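Local coordinates for protein Bse634I restriction endonuclease (Geobacillus stearothermophilus, PDB 1KNV) that probably cleaves double-stranded DNA at specific sequences, as a type II restriction endonuclease of the PD-(D/E)XK superfamily, at residues 5-11 / 52-56; 47-51 / 75-79; 141-145 / 212-216; 192-198 / 234-240. All blocks are in the same frame, centred on the assembly; numbering follows the deposited sequence.

How the interactions relate
Interactions 1 and 4 are buried, 2 and 3 partly buried. Interactions 1 and 2 share helix 43-60: the first packs the N-terminal loop against it, the second sets it against helix 68-93, and they meet where V54 touches W78. Interaction 4 is the most central, a parallel strand pair with buried glycines and backbone bonds throughout. Interaction 3 lies beside it on helix 203-227, which connects those two strands; E212 probably bonds Y236 between the two, and a second subunit packs on 3. The chemistry follows position: apolar with a polar fringe in 1, a salt-bridge network beside a buried aromatic in 2, a serine-glutamate bond near the calcium site in 3. F79 and L197 bring 2 and 4 together.

Interaction 1 of 4, residues 5-11 / 52-56; sequences LTNSNCV and NYVKD
Y53 reaches from helix 43-60 to L5, S8 and C10 of the loop that leads into strand 11-16. With CG anti to the backbone N, the chi1 of 174° carries the ring from CB toward the loop. CD2 of Y53 comes 4.0 Å from C10 SG, and the next atom, CE2, is closer still, 3.6 Å from the same sulfur, in an oblique Cys sulfur-aromatic contact. On the other ring branch, CE1 of Y53 meets L5 CD2 at 4.1 Å. The tip, OH, hydrogen-bonds OE1 of E32 on helix 26-33; it also ends 3.2 Å from S8 OG, an atom whose place is less certain. The next residue, V54, continues the apolar seam: its CG2 lies 3.8 Å from C10 SG and its CG1 3.6 Å from V11 CG1. A phenylalanine here would keep the ring contacts but is likely to leave the E32 carboxylate short of one hydroxyl partner. The contact thus joins apolar packing, which fastens the start of the chain to the helix, with a polar tip, Y53 OH, whose hydroxyl is satisfied by E32.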
loop_
_atom_site.group_PDB
_atom_site.type_symbol
_atom_site.label_atom_id
_atom_site.label_comp_id
_atom_site.label_asym_id
_atom_site.label_seq_id
_atom_site.Cartn_x
_atom_site.Cartn_y
_atom_site.Cartn_z
ATOM N N LEU B 5 -26.271 46.231 37.891
ATOM C CA LEU B 5 -25.563 46.051 36.643
ATOM C C LEU B 5 -24.377 47.001 36.544
ATOM O O LEU B 5 -23.310 46.556 36.112
ATOM C CB LEU B 5 -26.525 46.340 35.530
ATOM C CG LEU B 5 -27.832 45.591 35.514
ATOM C CD1 LEU B 5 -28.796 46.215 34.526
ATOM C CD2 LEU B 5 -27.498 44.180 35.170
ATOM N N THR B 6 -24.530 48.290 36.889
ATOM C CA THR B 6 -23.402 49.222 36.852
ATOM C C THR B 6 -22.346 48.540 37.691
ATOM O O THR B 6 -21.205 48.996 37.790
ATOM C CB THR B 6 -23.726 50.572 37.516
ATOM O OG1 THR B 6 -23.930 50.380 38.921
ATOM C CG2 THR B 6 -24.933 51.187 36.873
ATOM N N ASN B 7 -22.757 47.427 38.278
ATOM C CA ASN B 7 -21.930 46.588 39.124
ATOM C C ASN B 7 -21.480 45.260 38.486
ATOM O O ASN B 7 -20.873 44.420 39.156
ATOM C CB ASN B 7 -22.701 46.251 40.379
ATOM C CG ASN B 7 -21.817 46.115 41.559
ATOM O OD1 ASN B 7 -21.260 47.087 42.060
ATOM N ND2 ASN B 7 -21.666 44.891 42.036
ATOM N N SER B 8 -21.788 45.030 37.215
ATOM C CA SER B 8 -21.367 43.777 36.590
ATOM C C SER B 8 -19.883 43.840 36.267
ATOM O O SER B 8 -19.306 44.924 36.137
ATOM C CB SER B 8 -22.155 43.485 35.307
ATOM O OG SER B 8 -21.668 42.294 34.710
ATOM N N ASN B 9 -19.268 42.667 36.173
ATOM C CA ASN B 9 -17.849 42.551 35.855
ATOM C C ASN B 9 -17.671 41.879 34.498
ATOM O O ASN B 9 -16.574 41.450 34.140
ATOM C CB ASN B 9 -17.137 41.735 36.934
ATOM C CG ASN B 9 -16.949 42.512 38.214
ATOM O OD1 ASN B 9 -16.879 41.939 39.297
ATOM N ND2 ASN B 9 -16.856 43.831 38.093
ATOM N N CYS B 10 -18.764 41.795 33.745
ATOM C CA CYS B 10 -18.744 41.167 32.433
ATOM C C CYS B 10 -18.202 42.122 31.381
ATOM O O CYS B 10 -18.293 41.857 30.184
ATOM C CB CYS B 10 -20.147 40.705 32.049
ATOM S SG CYS B 10 -21.305 42.040 31.819
ATOM N N VAL B 11 -17.656 43.241 31.849
ATOM C CA VAL B 11 -17.047 44.263 30.999
ATOM C C VAL B 11 -15.993 44.952 31.860
ATOM O O VAL B 11 -16.157 45.071 33.074
ATOM C CB VAL B 11 -18.073 45.318 30.491
ATOM C CG1 VAL B 11 -19.084 44.663 29.568
ATOM C CG2 VAL B 11 -18.773 45.987 31.662
ATOM N N ASN B 52 -27.073 39.981 25.349
ATOM C CA ASN B 52 -27.936 41.054 25.807
ATOM C C ASN B 52 -27.561 41.458 27.222
ATOM O O ASN B 52 -27.588 42.640 27.566
ATOM C CB ASN B 52 -29.391 40.618 25.763
ATOM C CG ASN B 52 -29.825 40.224 24.378
ATOM O OD1 ASN B 52 -29.387 40.818 23.392
ATOM N ND2 ASN B 52 -30.698 39.228 24.289
ATOM N N TYR B 53 -27.208 40.481 28.046
ATOM C CA TYR B 53 -26.817 40.794 29.405
ATOM C C TYR B 53 -25.640 41.751 29.395
ATOM O O TYR B 53 -25.652 42.771 30.076
ATOM C CB TYR B 53 -26.402 39.547 30.154
ATOM C CG TYR B 53 -25.847 39.862 31.519
ATOM C CD1 TYR B 53 -26.674 40.327 32.542
ATOM C CD2 TYR B 53 -24.500 39.670 31.800
ATOM C CE1 TYR B 53 -26.168 40.584 33.814
ATOM C CE2 TYR B 53 -23.982 39.924 33.067
ATOM C CZ TYR B 53 -24.821 40.375 34.069
ATOM O OH TYR B 53 -24.314 40.588 35.328
ATOM N N VAL B 54 -24.607 41.407 28.638
ATOM C CA VAL B 54 -23.432 42.265 28.554
ATOM C C VAL B 54 -23.837 43.612 27.951
ATOM O O VAL B 54 -23.314 44.659 28.334
ATOM C CB VAL B 54 -22.318 41.609 27.697
ATOM C CG1 VAL B 54 -21.179 42.593 27.458
ATOM C CG2 VAL B 54 -21.792 40.365 28.407
ATOM N N LYS B 55 -24.775 43.582 27.012
ATOM C CA LYS B 55 -25.237 44.814 26.390
ATOM C C LYS B 55 -25.992 45.697 27.391
ATOM O O LYS B 55 -25.904 46.923 27.329
ATOM C CB LYS B 55 -26.112 44.499 25.174
ATOM C CG LYS B 55 -25.324 43.955 23.989
ATOM C CD LYS B 55 -26.217 43.741 22.776
ATOM C CE LYS B 55 -25.408 43.385 21.541
ATOM N NZ LYS B 55 -26.272 43.201 20.342
ATOM N N ASP B 56 -26.730 45.083 28.312
ATOM C CA ASP B 56 -27.445 45.854 29.314
ATOM C C ASP B 56 -26.440 46.455 30.281
ATOM O O ASP B 56 -26.582 47.606 30.690
ATOM C CB ASP B 56 -28.440 44.987 30.088
ATOM C CG ASP B 56 -29.624 44.570 29.247
ATOM O OD1 ASP B 56 -29.897 45.244 28.229
ATOM O OD2 ASP B 56 -30.290 43.580 29.610
#

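Interaction 2 of 4, residues 47-51 / 75-79; sequences LDKLE and RGTWF
R75, on helix 68-93, drives its guanidinium between D48 and E51, two acidic residues three positions apart on helix 43-60. NH1 of R75 is gripped twice: by D48 OD1 at 2.8 Å, through the lone pair facing away from the other carboxylate oxygen, and by E51 OE2 at 2.9 Å, which is approached nearly end-on to its C-O bond. Neither bond is straight; that to D48 has an N-H...O angle of 138°, and both acceptors are tilted out of the guanidinium plane. NH2 of R75 adds a weak bond to D48 OD1. Over one face of the guanidinium sits L47, its CB 3.5 Å from R75 NH2. The arginine chain gets there by a bend at chi3 (71°), which turns the head toward the acids.

Next to this polar patch the apolar layer begins. CB of L50 stands over the face of the six-membered ring of W78, also on helix 68-93, 3.5 Å from CZ3 of W78, as a CH-pi contact, while L47 CD2 packs 3.7 Å from W78 CB. The two short helix segments run with their axes 10.3 Å apart at 130°, with these side chains lying between them. Further out, W78 NE1 is tied to the carbonyl of P26, M82 backs both leucines, and OE1 of E51 takes a second cation, K55.

The two carboxylates probably balance the arginine charge and help to keep its head at this partly exposed margin, the bent, tilted bonds being a compromise between two acceptors on one nitrogen.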
loop_
_atom_site.group_PDB
_atom_site.type_symbol
_atom_site.label_atom_id
_atom_site.label_comp_id
_atom_site.label_asym_id
_atom_site.label_seq_id
_atom_site.Cartn_x
_atom_site.Cartn_y
_atom_site.Cartn_z
ATOM N N LEU B 47 -26.939 32.008 24.425
ATOM C CA LEU B 47 -25.900 32.896 23.916
ATOM C C LEU B 47 -26.437 34.317 23.745
ATOM O O LEU B 47 -25.777 35.279 24.137
ATOM C CB LEU B 47 -25.358 32.381 22.586
ATOM C CG LEU B 47 -24.566 31.072 22.607
ATOM C CD1 LEU B 47 -24.293 30.587 21.186
ATOM C CD2 LEU B 47 -23.292 31.325 23.384
ATOM N N ASP B 48 -27.646 34.435 23.190
ATOM C CA ASP B 48 -28.290 35.737 22.993
ATOM C C ASP B 48 -28.479 36.393 24.351
ATOM O O ASP B 48 -28.226 37.580 24.505
ATOM C CB ASP B 48 -29.640 35.602 22.299
ATOM C CG ASP B 48 -29.500 35.206 20.853
ATOM O OD1 ASP B 48 -28.382 35.367 20.304
ATOM O OD2 ASP B 48 -30.502 34.737 20.273
ATOM N N LYS B 49 -28.892 35.605 25.342
ATOM C CA LYS B 49 -29.101 36.098 26.701
ATOM C C LYS B 49 -27.826 36.689 27.265
ATOM O O LYS B 49 -27.827 37.797 27.798
ATOM C CB LYS B 49 -29.574 34.959 27.591
ATOM C CG LYS B 49 -29.276 35.136 29.064
ATOM C CD LYS B 49 -29.631 33.863 29.809
ATOM C CE LYS B 49 -29.269 33.937 31.278
ATOM N NZ LYS B 49 -29.545 32.627 31.945
ATOM N N LEU B 50 -26.740 35.929 27.160
ATOM C CA LEU B 50 -25.447 36.378 27.640
ATOM C C LEU B 50 -25.080 37.673 26.921
ATOM O O LEU B 50 -24.628 38.631 27.548
ATOM C CB LEU B 50 -24.385 35.297 27.384
ATOM C CG LEU B 50 -24.354 34.127 28.379
ATOM C CD1 LEU B 50 -23.698 32.914 27.764
ATOM C CD2 LEU B 50 -23.603 34.551 29.626
ATOM N N GLU B 51 -25.288 37.707 25.609
ATOM C CA GLU B 51 -24.974 38.897 24.830
ATOM C C GLU B 51 -25.750 40.111 25.331
ATOM O O GLU B 51 -25.162 41.141 25.685
ATOM C CB GLU B 51 -25.283 38.672 23.350
ATOM C CG GLU B 51 -25.025 39.908 22.504
ATOM C CD GLU B 51 -24.861 39.600 21.034
ATOM O OE1 GLU B 51 -24.662 40.555 20.257
ATOM O OE2 GLU B 51 -24.924 38.408 20.655
ATOM N N ARG B 75 -19.205 35.307 21.890
ATOM C CA ARG B 75 -20.164 34.210 21.779
ATOM C C ARG B 75 -19.429 32.892 21.504
ATOM O O ARG B 75 -19.858 31.820 21.947
ATOM C CB ARG B 75 -21.159 34.471 20.649
ATOM C CG ARG B 75 -22.169 35.556 20.922
ATOM C CD ARG B 75 -23.003 35.811 19.678
ATOM N NE ARG B 75 -23.936 34.732 19.352
ATOM C CZ ARG B 75 -25.178 34.655 19.822
ATOM N NH1 ARG B 75 -25.639 35.585 20.646
ATOM N NH2 ARG B 75 -25.977 33.669 19.439
ATOM N N GLY B 76 -18.329 32.979 20.758
ATOM C CA GLY B 76 -17.539 31.797 20.448
ATOM C C GLY B 76 -16.925 31.245 21.720
ATOM O O GLY B 76 -16.981 30.044 21.974
ATOM N N THR B 77 -16.342 32.125 22.530
ATOM C CA THR B 77 -15.742 31.712 23.791
ATOM C C THR B 77 -16.795 31.099 24.702
ATOM O O THR B 77 -16.519 30.142 25.430
ATOM C CB THR B 77 -15.113 32.889 24.501
ATOM O OG1 THR B 77 -14.047 33.405 23.696
ATOM C CG2 THR B 77 -14.575 32.464 25.857
ATOM N N TRP B 78 -18.005 31.655 24.668
ATOM C CA TRP B 78 -19.095 31.132 25.480
ATOM C C TRP B 78 -19.502 29.759 24.948
ATOM O O TRP B 78 -19.717 28.822 25.719
ATOM C CB TRP B 78 -20.311 32.071 25.454
ATOM C CG TRP B 78 -20.144 33.320 26.272
ATOM C CD1 TRP B 78 -19.419 33.460 27.427
ATOM C CD2 TRP B 78 -20.745 34.592 26.021
ATOM N NE1 TRP B 78 -19.533 34.741 27.905
ATOM C CE2 TRP B 78 -20.343 35.457 27.062
ATOM C CE3 TRP B 78 -21.587 35.088 25.015
ATOM C CZ2 TRP B 78 -20.754 36.787 27.124
ATOM C CZ3 TRP B 78 -21.993 36.410 25.076
ATOM C CH2 TRP B 78 -21.576 37.246 26.124
ATOM N N PHE B 79 -19.604 29.639 23.630
ATOM C CA PHE B 79 -19.983 28.372 23.025
ATOM C C PHE B 79 -18.983 27.283 23.389
ATOM O O PHE B 79 -19.363 26.146 23.662
ATOM C CB PHE B 79 -20.045 28.510 21.513
ATOM C CG PHE B 79 -20.449 27.256 20.823
ATOM C CD1 PHE B 79 -21.733 26.751 20.983
ATOM C CD2 PHE B 79 -19.546 26.569 20.018
ATOM C CE1 PHE B 79 -22.121 25.577 20.348
ATOM C CE2 PHE B 79 -19.917 25.394 19.378
ATOM C CZ PHE B 79 -21.212 24.896 19.543
#

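Interaction 3 of 4, residues 141-145 / 212-216; sequences ITSNP and EGNIL
S143 and E212 make the tight end of this contact. The serine hydroxyl gives its proton to E212 OE1 at 2.7 Å, meeting the lone pair that points away from the other carboxylate oxygen. E212 is stretched out to do so, its chain leaving opposite its own nitrogen (chi1 173°) and extended beyond CG. The carboxylate is also pressed against the loop: OE2 of E212 is 3.6 Å from P145 CA, and Y236 OH probably hydrogen-bonds that oxygen, though the modelled distance is unusually short. Replacing E212 with an alanine would probably leave S143 OG without its acceptor, open a gap beside P145 and deprive Y236 of a probable partner. Buried beside this pair, L216 reaches P145 through CD1, 4.0 Å from CD of P145, and S143 O through CD2 at 3.8 Å.

The looser, partly exposed side is that of I141 and T142, where no polar bond joins the segments. Facing them, buried I215 turns its CG2 to the loop, 3.7 Å from I141 O and 4.0 Å from T142 CG2. A second subunit closes in here, its D250 packing on I141 and its T257 on I215.

N144 faces away from the helix, and its amide is bonded to the backbone of P105, F110 and F112. The loop is thereby held between that chain segment and helix 203-227 just before it enters strand 147-151 by way of D146, a calcium ligand seen in a crystal structure of this protein, though no calcium is bound to this chain in the model.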
loop_
_atom_site.group_PDB
_atom_site.type_symbol
_atom_site.label_atom_id
_atom_site.label_comp_id
_atom_site.label_asym_id
_atom_site.label_seq_id
_atom_site.Cartn_x
_atom_site.Cartn_y
_atom_site.Cartn_z
ATOM N N ILE B 141 1.404 19.348 8.013
ATOM C CA ILE B 141 0.743 20.420 8.742
ATOM C C ILE B 141 -0.574 19.910 9.276
ATOM O O ILE B 141 -1.478 19.606 8.508
ATOM C CB ILE B 141 0.463 21.627 7.818
ATOM C CG1 ILE B 141 1.772 22.164 7.250
ATOM C CG2 ILE B 141 -0.269 22.730 8.588
ATOM C CD1 ILE B 141 1.591 23.288 6.273
ATOM N N THR B 142 -0.683 19.814 10.595
ATOM C CA THR B 142 -1.910 19.327 11.208
ATOM C C THR B 142 -2.597 20.446 11.983
ATOM O O THR B 142 -2.004 21.493 12.234
ATOM C CB THR B 142 -1.610 18.135 12.156
ATOM O OG1 THR B 142 -0.669 18.546 13.152
ATOM C CG2 THR B 142 -1.020 16.954 11.369
ATOM N N SER B 143 -3.854 20.227 12.347
ATOM C CA SER B 143 -4.617 21.214 13.107
ATOM C C SER B 143 -5.306 20.506 14.268
ATOM O O SER B 143 -5.185 19.290 14.419
ATOM C CB SER B 143 -5.661 21.891 12.214
ATOM O OG SER B 143 -6.537 20.929 11.652
ATOM N N ASN B 144 -6.029 21.269 15.081
ATOM C CA ASN B 144 -6.728 20.726 16.239
ATOM C C ASN B 144 -8.222 20.584 16.082
ATOM O O ASN B 144 -8.909 21.546 15.733
ATOM C CB ASN B 144 -6.530 21.624 17.455
ATOM C CG ASN B 144 -5.217 21.414 18.126
ATOM O OD1 ASN B 144 -4.318 20.796 17.575
ATOM N ND2 ASN B 144 -5.089 21.946 19.332
ATOM N N PRO B 145 -8.750 19.377 16.320
ATOM C CA PRO B 145 -10.199 19.217 16.213
ATOM C C PRO B 145 -10.674 19.978 17.455
ATOM O O PRO B 145 -9.929 20.075 18.438
ATOM C CB PRO B 145 -10.388 17.711 16.342
ATOM C CG PRO B 145 -9.263 17.304 17.192
ATOM C CD PRO B 145 -8.103 18.093 16.623
ATOM N N GLU B 212 -9.860 18.998 7.285
ATOM C CA GLU B 212 -9.396 18.567 8.592
ATOM C C GLU B 212 -9.590 17.060 8.752
ATOM O O GLU B 212 -8.727 16.370 9.292
ATOM C CB GLU B 212 -10.123 19.347 9.695
ATOM C CG GLU B 212 -9.819 18.845 11.090
ATOM C CD GLU B 212 -10.053 19.888 12.167
ATOM O OE1 GLU B 212 -9.139 20.705 12.410
ATOM O OE2 GLU B 212 -11.146 19.897 12.772
ATOM N N GLY B 213 -10.710 16.544 8.262
ATOM C CA GLY B 213 -10.948 15.114 8.348
ATOM C C GLY B 213 -9.907 14.345 7.551
ATOM O O GLY B 213 -9.438 13.297 7.982
ATOM N N ASN B 214 -9.539 14.856 6.382
ATOM C CA ASN B 214 -8.531 14.195 5.554
ATOM C C ASN B 214 -7.165 14.220 6.202
ATOM O O ASN B 214 -6.449 13.221 6.173
ATOM C CB ASN B 214 -8.445 14.857 4.184
ATOM C CG ASN B 214 -9.407 14.253 3.205
ATOM O OD1 ASN B 214 -9.269 13.084 2.836
ATOM N ND2 ASN B 214 -10.401 15.033 2.781
ATOM N N ILE B 215 -6.815 15.368 6.785
ATOM C CA ILE B 215 -5.524 15.561 7.453
ATOM C C ILE B 215 -5.350 14.647 8.664
ATOM O O ILE B 215 -4.327 13.957 8.794
ATOM C CB ILE B 215 -5.339 17.036 7.913
ATOM C CG1 ILE B 215 -5.060 17.921 6.705
ATOM C CG2 ILE B 215 -4.172 17.150 8.887
ATOM C CD1 ILE B 215 -3.711 17.628 6.061
ATOM N N LEU B 216 -6.347 14.638 9.543
ATOM C CA LEU B 216 -6.278 13.819 10.739
ATOM C C LEU B 216 -6.415 12.318 10.468
ATOM O O LEU B 216 -5.661 11.513 11.015
ATOM C CB LEU B 216 -7.337 14.282 11.742
ATOM C CG LEU B 216 -7.124 15.708 12.260
ATOM C CD1 LEU B 216 -8.300 16.117 13.118
ATOM C CD2 LEU B 216 -5.817 15.780 13.054
#

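Interaction 4 of 4, residues 192-198 / 234-240; sequences VAGVGLK and FKYYGAS
A chi1 of 179° swings the ring of Y236 away from its own nitrogen and back across strand 191-198, obliquely beside G194 and G196, while Y237, with CG opposite its carbonyl carbon (chi1 -58°), carries its ring toward A193 on the other face. These are the two parallel strands of a beta-alpha-beta unit, joined through helix 203-227, in the central mixed sheet of a PD-(D/E)XK nuclease.

The backbones pair in register from A193 with K235 to K198 with S240, through six hydrogen bonds that alternate in direction; the one from K198 N to A239 O is 2.8 Å long and nearly straight (174°). On the glycine side, Y236 CD2 lies 3.5 Å from G194 O, and Y236 OH, which probably also bonds E212 of helix 203-227, comes 3.3 Å from G196 CA. A beta carbon at G196 would sit on that hydroxyl, so the missing side chain is what lets the ring lie so close. F234 likewise rests near the A193-G194 peptide, its CE1 3.6 Å from A193 C.

On the opposite face, the one bearing A193, V195, L197, Y237 and A239, the side-chain contacts are apolar. A193 CB meets the Y237 ring at its edge, 3.8 Å from CE2 of Y237, and helix 281-291 covers this side through I290 and M286. At the other edge of strand 191-198, V192 and A193 both face I149 as a classic beta bulge, and L197 N is hydrogen-bonded to D146. Both L197 and D146 are calcium ligands seen in a crystal structure of this protein, with none bound here. Beside that site, L197 CD2 closes on A239 CB at 3.6 Å.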
loop_
_atom_site.group_PDB
_atom_site.type_symbol
_atom_site.label_atom_id
_atom_site.label_comp_id
_atom_site.label_asym_id
_atom_site.label_seq_id
_atom_site.Cartn_x
_atom_site.Cartn_y
_atom_site.Cartn_z
ATOM N N VAL B 192 -10.610 8.123 19.888
ATOM C CA VAL B 192 -11.586 7.408 19.153
ATOM C C VAL B 192 -12.170 8.323 18.147
ATOM O O VAL B 192 -12.424 7.890 17.043
ATOM C CB VAL B 192 -12.571 6.703 20.092
ATOM C CG1 VAL B 192 -11.784 5.530 20.731
ATOM C CG2 VAL B 192 -13.086 7.592 21.148
ATOM N N ALA B 193 -12.158 9.616 18.458
ATOM C CA ALA B 193 -12.704 10.558 17.517
ATOM C C ALA B 193 -12.355 12.015 17.792
ATOM O O ALA B 193 -11.944 12.395 18.894
ATOM C CB ALA B 193 -14.204 10.382 17.459
ATOM N N GLY B 194 -12.552 12.824 16.757
ATOM C CA GLY B 194 -12.332 14.255 16.830
ATOM C C GLY B 194 -13.560 14.908 16.219
ATOM O O GLY B 194 -14.176 14.338 15.322
ATOM N N VAL B 195 -13.940 16.083 16.716
ATOM C CA VAL B 195 -15.102 16.785 16.174
ATOM C C VAL B 195 -14.731 18.216 15.802
ATOM O O VAL B 195 -14.069 18.915 16.570
ATOM C CB VAL B 195 -16.286 16.840 17.189
ATOM C CG1 VAL B 195 -17.540 17.407 16.501
ATOM C CG2 VAL B 195 -16.573 15.455 17.744
ATOM N N GLY B 196 -15.140 18.638 14.610
ATOM C CA GLY B 196 -14.881 19.997 14.179
ATOM C C GLY B 196 -16.183 20.748 14.375
ATOM O O GLY B 196 -17.182 20.402 13.753
ATOM N N LEU B 197 -16.184 21.756 15.248
ATOM C CA LEU B 197 -17.388 22.540 15.532
ATOM C C LEU B 197 -17.452 23.790 14.658
ATOM O O LEU B 197 -16.537 24.619 14.704
ATOM C CB LEU B 197 -17.401 22.955 17.003
ATOM C CG LEU B 197 -17.293 21.828 18.023
ATOM C CD1 LEU B 197 -17.196 22.425 19.410
ATOM C CD2 LEU B 197 -18.495 20.903 17.915
ATOM N N LYS B 198 -18.525 23.933 13.872
ATOM C CA LYS B 198 -18.670 25.092 12.983
ATOM C C LYS B 198 -19.953 25.890 13.222
ATOM O O LYS B 198 -21.014 25.326 13.486
ATOM C CB LYS B 198 -18.631 24.659 11.508
ATOM C CG LYS B 198 -17.415 23.853 11.088
ATOM C CD LYS B 198 -16.100 24.595 11.297
ATOM C CE LYS B 198 -14.930 23.694 10.906
ATOM N NZ LYS B 198 -13.631 24.278 11.280
ATOM N N PHE B 234 -10.158 5.603 13.971
ATOM C CA PHE B 234 -10.282 7.003 14.322
ATOM C C PHE B 234 -11.332 7.617 13.418
ATOM O O PHE B 234 -11.190 7.586 12.196
ATOM C CB PHE B 234 -8.984 7.760 14.132
ATOM C CG PHE B 234 -9.112 9.223 14.419
ATOM C CD1 PHE B 234 -9.241 9.676 15.725
ATOM C CD2 PHE B 234 -9.144 10.145 13.381
ATOM C CE1 PHE B 234 -9.402 11.026 15.992
ATOM C CE2 PHE B 234 -9.304 11.502 13.635
ATOM C CZ PHE B 234 -9.433 11.943 14.943
ATOM N N LYS B 235 -12.383 8.165 14.022
ATOM C CA LYS B 235 -13.465 8.791 13.276
ATOM C C LYS B 235 -13.425 10.300 13.474
ATOM O O LYS B 235 -13.080 10.786 14.544
ATOM C CB LYS B 235 -14.805 8.269 13.769
ATOM C CG LYS B 235 -14.994 6.783 13.618
ATOM C CD LYS B 235 -15.492 6.438 12.236
ATOM C CE LYS B 235 -15.816 4.955 12.124
ATOM N NZ LYS B 235 -14.583 4.120 12.244
ATOM N N TYR B 236 -13.794 11.039 12.441
ATOM C CA TYR B 236 -13.820 12.484 12.531
ATOM C C TYR B 236 -15.221 12.962 12.198
ATOM O O TYR B 236 -15.821 12.518 11.220
ATOM C CB TYR B 236 -12.797 13.093 11.576
ATOM C CG TYR B 236 -12.793 14.598 11.610
ATOM C CD1 TYR B 236 -13.467 15.334 10.638
ATOM C CD2 TYR B 236 -12.162 15.291 12.646
ATOM C CE1 TYR B 236 -13.518 16.727 10.693
ATOM C CE2 TYR B 236 -12.210 16.679 12.713
ATOM C CZ TYR B 236 -12.891 17.392 11.734
ATOM O OH TYR B 236 -12.962 18.772 11.799
ATOM N N TYR B 237 -15.739 13.868 13.020
ATOM C CA TYR B 237 -17.094 14.392 12.840
ATOM C C TYR B 237 -17.188 15.914 12.756
ATOM O O TYR B 237 -16.292 16.646 13.175
ATOM C CB TYR B 237 -17.982 13.948 14.000
ATOM C CG TYR B 237 -18.075 12.460 14.183
ATOM C CD1 TYR B 237 -19.013 11.711 13.479
ATOM C CD2 TYR B 237 -17.214 11.797 15.050
ATOM C CE1 TYR B 237 -19.092 10.331 13.639
ATOM C CE2 TYR B 237 -17.281 10.426 15.217
ATOM C CZ TYR B 237 -18.221 9.698 14.510
ATOM O OH TYR B 237 -18.299 8.342 14.692
ATOM N N GLY B 238 -18.309 16.370 12.218
ATOM C CA GLY B 238 -18.563 17.789 12.128
ATOM C C GLY B 238 -19.852 18.054 12.884
ATOM O O GLY B 238 -20.730 17.195 12.944
ATOM N N ALA B 239 -19.953 19.229 13.496
ATOM C CA ALA B 239 -21.151 19.636 14.228
ATOM C C ALA B 239 -21.411 21.098 13.866
ATOM O O ALA B 239 -20.563 21.961 14.105
ATOM C CB ALA B 239 -20.939 19.500 15.725
ATOM N N SER B 240 -22.571 21.366 13.271
ATOM C CA SER B 240 -22.947 22.721 12.875
ATOM C C SER B 240 -23.909 23.315 13.890
ATOM O O SER B 240 -24.671 22.587 14.530
ATOM C CB SER B 240 -23.620 22.704 11.502
ATOM O OG SER B 240 -24.068 24.002 11.142
#